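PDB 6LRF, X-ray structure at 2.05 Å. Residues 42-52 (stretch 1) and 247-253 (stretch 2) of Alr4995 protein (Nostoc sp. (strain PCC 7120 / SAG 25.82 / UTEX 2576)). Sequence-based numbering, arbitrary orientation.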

# COMPACT_ATOMS: atom_id res chain seq x y z
N GLN B 42 -32.31 41.20 -25.63
CA GLN B 42 -33.43 42.15 -25.61
C GLN B 42 -34.19 42.05 -24.29
O GLN B 42 -34.60 43.06 -23.73
CB GLN B 42 -34.37 41.90 -26.80
CG GLN B 42 -33.81 42.38 -28.13
CD GLN B 42 -33.83 43.89 -28.27
OE1 GLN B 42 -34.62 44.58 -27.62
NE2 GLN B 42 -32.95 44.42 -29.12
N GLY B 43 -34.36 40.83 -23.80
CA GLY B 43 -35.02 40.63 -22.52
C GLY B 43 -34.34 41.40 -21.40
O GLY B 43 -35.01 42.07 -20.60
N LEU B 44 -33.02 41.29 -21.33
CA LEU B 44 -32.22 42.03 -20.36
C LEU B 44 -32.34 43.54 -20.59
O LEU B 44 -32.63 44.32 -19.66
CB LEU B 44 -30.75 41.61 -20.44
CG LEU B 44 -29.80 42.37 -19.53
CD1 LEU B 44 -30.26 42.26 -18.09
CD2 LEU B 44 -28.39 41.83 -19.70
N TYR B 45 -32.09 43.92 -21.83
CA TYR B 45 -32.21 45.29 -22.28
C TYR B 45 -33.56 45.90 -21.88
O TYR B 45 -33.61 46.97 -21.25
CB TYR B 45 -32.02 45.33 -23.80
CG TYR B 45 -32.08 46.71 -24.40
CD1 TYR B 45 -31.27 47.73 -23.93
CD2 TYR B 45 -32.94 46.98 -25.46
CE1 TYR B 45 -31.32 48.99 -24.49
CE2 TYR B 45 -33.00 48.24 -26.02
CZ TYR B 45 -32.19 49.24 -25.53
OH TYR B 45 -32.24 50.50 -26.10
N GLN B 46 -34.64 45.20 -22.21
CA GLN B 46 -35.98 45.69 -21.92
C GLN B 46 -36.22 45.85 -20.41
O GLN B 46 -36.73 46.87 -19.97
CB GLN B 46 -37.05 44.76 -22.52
CG GLN B 46 -37.10 44.69 -24.05
CD GLN B 46 -37.35 46.04 -24.71
OE1 GLN B 46 -38.08 46.88 -24.17
NE2 GLN B 46 -36.77 46.24 -25.89
N ILE B 47 -35.83 44.83 -19.63
CA ILE B 47 -36.00 44.88 -18.18
C ILE B 47 -35.22 46.04 -17.57
O ILE B 47 -35.75 46.78 -16.73
CB ILE B 47 -35.54 43.57 -17.51
CG1 ILE B 47 -36.46 42.42 -17.90
CG2 ILE B 47 -35.55 43.73 -16.01
CD1 ILE B 47 -35.95 41.05 -17.47
N LEU B 48 -33.97 46.19 -17.99
CA LEU B 48 -33.10 47.21 -17.43
C LEU B 48 -33.58 48.61 -17.80
O LEU B 48 -33.55 49.53 -16.98
CB LEU B 48 -31.65 47.00 -17.89
CG LEU B 48 -30.57 47.78 -17.13
CD1 LEU B 48 -30.70 47.55 -15.63
CD2 LEU B 48 -29.18 47.40 -17.60
N LYS B 49 -34.04 48.76 -19.05
CA LYS B 49 -34.56 50.03 -19.55
C LYS B 49 -35.76 50.53 -18.74
O LYS B 49 -36.08 51.72 -18.75
CB LYS B 49 -34.96 49.89 -21.03
CG LYS B 49 -34.04 50.64 -21.98
CD LYS B 49 -33.92 52.11 -21.56
CE LYS B 49 -32.97 52.92 -22.47
NZ LYS B 49 -32.85 54.37 -22.05
N GLU B 50 -36.40 49.60 -18.03
CA GLU B 50 -37.56 49.90 -17.18
C GLU B 50 -37.16 50.40 -15.79
O GLU B 50 -38.01 50.89 -15.04
CB GLU B 50 -38.46 48.66 -17.06
CG GLU B 50 -39.16 48.25 -18.36
CD GLU B 50 -40.05 47.00 -18.21
OE1 GLU B 50 -39.53 45.93 -17.81
OE2 GLU B 50 -41.26 47.07 -18.52
N HIS B 51 -35.89 50.27 -15.43
CA HIS B 51 -35.44 50.75 -14.12
C HIS B 51 -34.27 51.72 -14.22
O HIS B 51 -33.80 52.24 -13.21
CB HIS B 51 -35.04 49.57 -13.23
CG HIS B 51 -36.15 48.60 -12.98
ND1 HIS B 51 -36.40 47.53 -13.80
CD2 HIS B 51 -37.09 48.55 -12.00
CE1 HIS B 51 -37.44 46.85 -13.34
NE2 HIS B 51 -37.87 47.45 -12.25
N ALA B 52 -33.82 51.99 -15.44
CA ALA B 52 -32.67 52.84 -15.65
C ALA B 52 -32.50 53.27 -17.10
O ALA B 52 -33.20 52.78 -17.99
CB ALA B 52 -31.39 52.13 -15.15
N VAL B 247 -36.01 39.86 -6.80
CA VAL B 247 -35.25 39.09 -7.77
C VAL B 247 -35.95 38.95 -9.12
O VAL B 247 -36.98 38.30 -9.22
CB VAL B 247 -34.93 37.68 -7.25
CG1 VAL B 247 -34.26 36.86 -8.34
CG2 VAL B 247 -34.07 37.77 -5.99
N LEU B 248 -35.36 39.56 -10.15
CA LEU B 248 -35.82 39.40 -11.53
C LEU B 248 -34.90 38.43 -12.27
O LEU B 248 -33.68 38.62 -12.31
CB LEU B 248 -35.83 40.75 -12.25
CG LEU B 248 -37.04 41.69 -12.17
CD1 LEU B 248 -37.61 41.77 -10.77
CD2 LEU B 248 -36.65 43.07 -12.65
N GLU B 249 -35.47 37.39 -12.85
CA GLU B 249 -34.68 36.48 -13.68
C GLU B 249 -34.93 36.79 -15.15
O GLU B 249 -35.88 37.50 -15.49
CB GLU B 249 -35.02 35.02 -13.37
CG GLU B 249 -34.71 34.61 -11.93
CD GLU B 249 -35.27 33.25 -11.56
OE1 GLU B 249 -36.51 33.11 -11.52
OE2 GLU B 249 -34.47 32.32 -11.30
N THR B 250 -34.06 36.28 -16.01
CA THR B 250 -34.21 36.35 -17.46
C THR B 250 -33.16 35.44 -18.08
O THR B 250 -31.97 35.55 -17.77
CB THR B 250 -34.07 37.81 -18.03
OG1 THR B 250 -34.06 37.79 -19.46
CG2 THR B 250 -32.80 38.51 -17.52
N PRO B 251 -33.59 34.51 -18.94
CA PRO B 251 -32.65 33.54 -19.51
C PRO B 251 -31.56 34.24 -20.32
O PRO B 251 -31.88 35.12 -21.13
CB PRO B 251 -33.54 32.66 -20.40
CG PRO B 251 -34.70 33.51 -20.73
CD PRO B 251 -34.94 34.38 -19.52
N LEU B 252 -30.31 33.84 -20.08
CA LEU B 252 -29.15 34.39 -20.79
C LEU B 252 -28.19 33.26 -21.14
O LEU B 252 -26.98 33.47 -21.21
CB LEU B 252 -28.43 35.44 -19.94
CG LEU B 252 -29.15 36.76 -19.66
CD1 LEU B 252 -28.57 37.43 -18.42
CD2 LEU B 252 -29.07 37.69 -20.86
N THR B 253 -28.74 32.08 -21.37
CA THR B 253 -27.94 30.87 -21.60
C THR B 253 -27.03 30.98 -22.83
O THR B 253 -25.97 30.35 -22.87
CB THR B 253 -28.84 29.62 -21.76
OG1 THR B 253 -29.72 29.78 -22.88
CG2 THR B 253 -29.66 29.37 -20.48

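A helix that packs against an extended segment without hydrogen bonds between them can be held by close packing, often from residues about one helical turn apart. The contact between residues 42-52 and 247-253 of Alr4995 is a compact example. The two stretches lie about two hundred residues apart in one chain, and together they bury 268 Å² of surface. No hydrogen bond crosses between them, so what joins them directly is close packing, chiefly of apolar groups.

The helix enters from earlier in the chain, and Gln42 takes no part in the contact. Its side chain serves the helix instead: Gln46 NE2 donates to Gln42 OE1 at 3.2 Å, one turn along, on a surface out of reach of the second stretch. The CA atoms come nearest at Gly43, with 6.7 Å between Gly43 CA and Thr250 CA. A CB built on Gly43 would point toward the other stretch and lie only 3.2 Å from Thr250 OG1, a tight approach, so the lack of one suits the close spacing; as it is, Thr250 OG1 sits 4.1 Å from Gly43 C.

Leu44 continues the approach on a different flank. Its CA-to-CB bond points sideways, yet Leu44 CB lies 4.3 Å from Leu252 CD2, because the end of the Leu252 side chain comes nearer than its own sideways CA-to-CB bond would suggest. Both leucines are buried, and the pair extends the apolar packing past Thr250. Tyr45 and Gln46 then turn out of reach as the helix rotates.

One turn after Gly43, Ile47 returns to the interface, its backbone amide hydrogen-bonded to the glycine carbonyl (Ile47 N to Gly43 O, 3.0 Å). Its CA-to-CB bond points toward the second stretch, and it has the largest covered area of any residue here. The side chain, with chi1 m and chi2 t, spans several neighbours: Ile47 CG2 meets Leu248 CD2 at 3.6 Å, while Ile47 CD1 lies 3.8 Å from Thr250 CB and 4.1 Å from Glu249 O. Leu248 and Thr250 both direct their CA-to-CB bonds toward the helix, whereas that of Glu249 points away, the alternation expected of an extended chain. Ile47 can therefore touch two side chains and the backbone between them.

Leu48, Lys49 and Glu50 make no contact, but His51, in the loop that follows, points its CA-to-CB bond toward the second stretch and meets Leu248. His51 CE1 lies 3.9 Å from Leu248 CD2, the same methyl that packs on Ile47, and the methyl approaches the ring obliquely. The imidazole is tethered by a hydrogen bond from His51 ND1 to Ile47 O at 3.1 Å, so the backbone carbonyl of Ile47, whose side chain packs on the same methyl, also anchors the ring. Ala52 leaves the contact. Gly43 and Ile47, one helical turn apart, with Leu44 beside them, carry the helix side of the contact, and His51 adds to it from the loop.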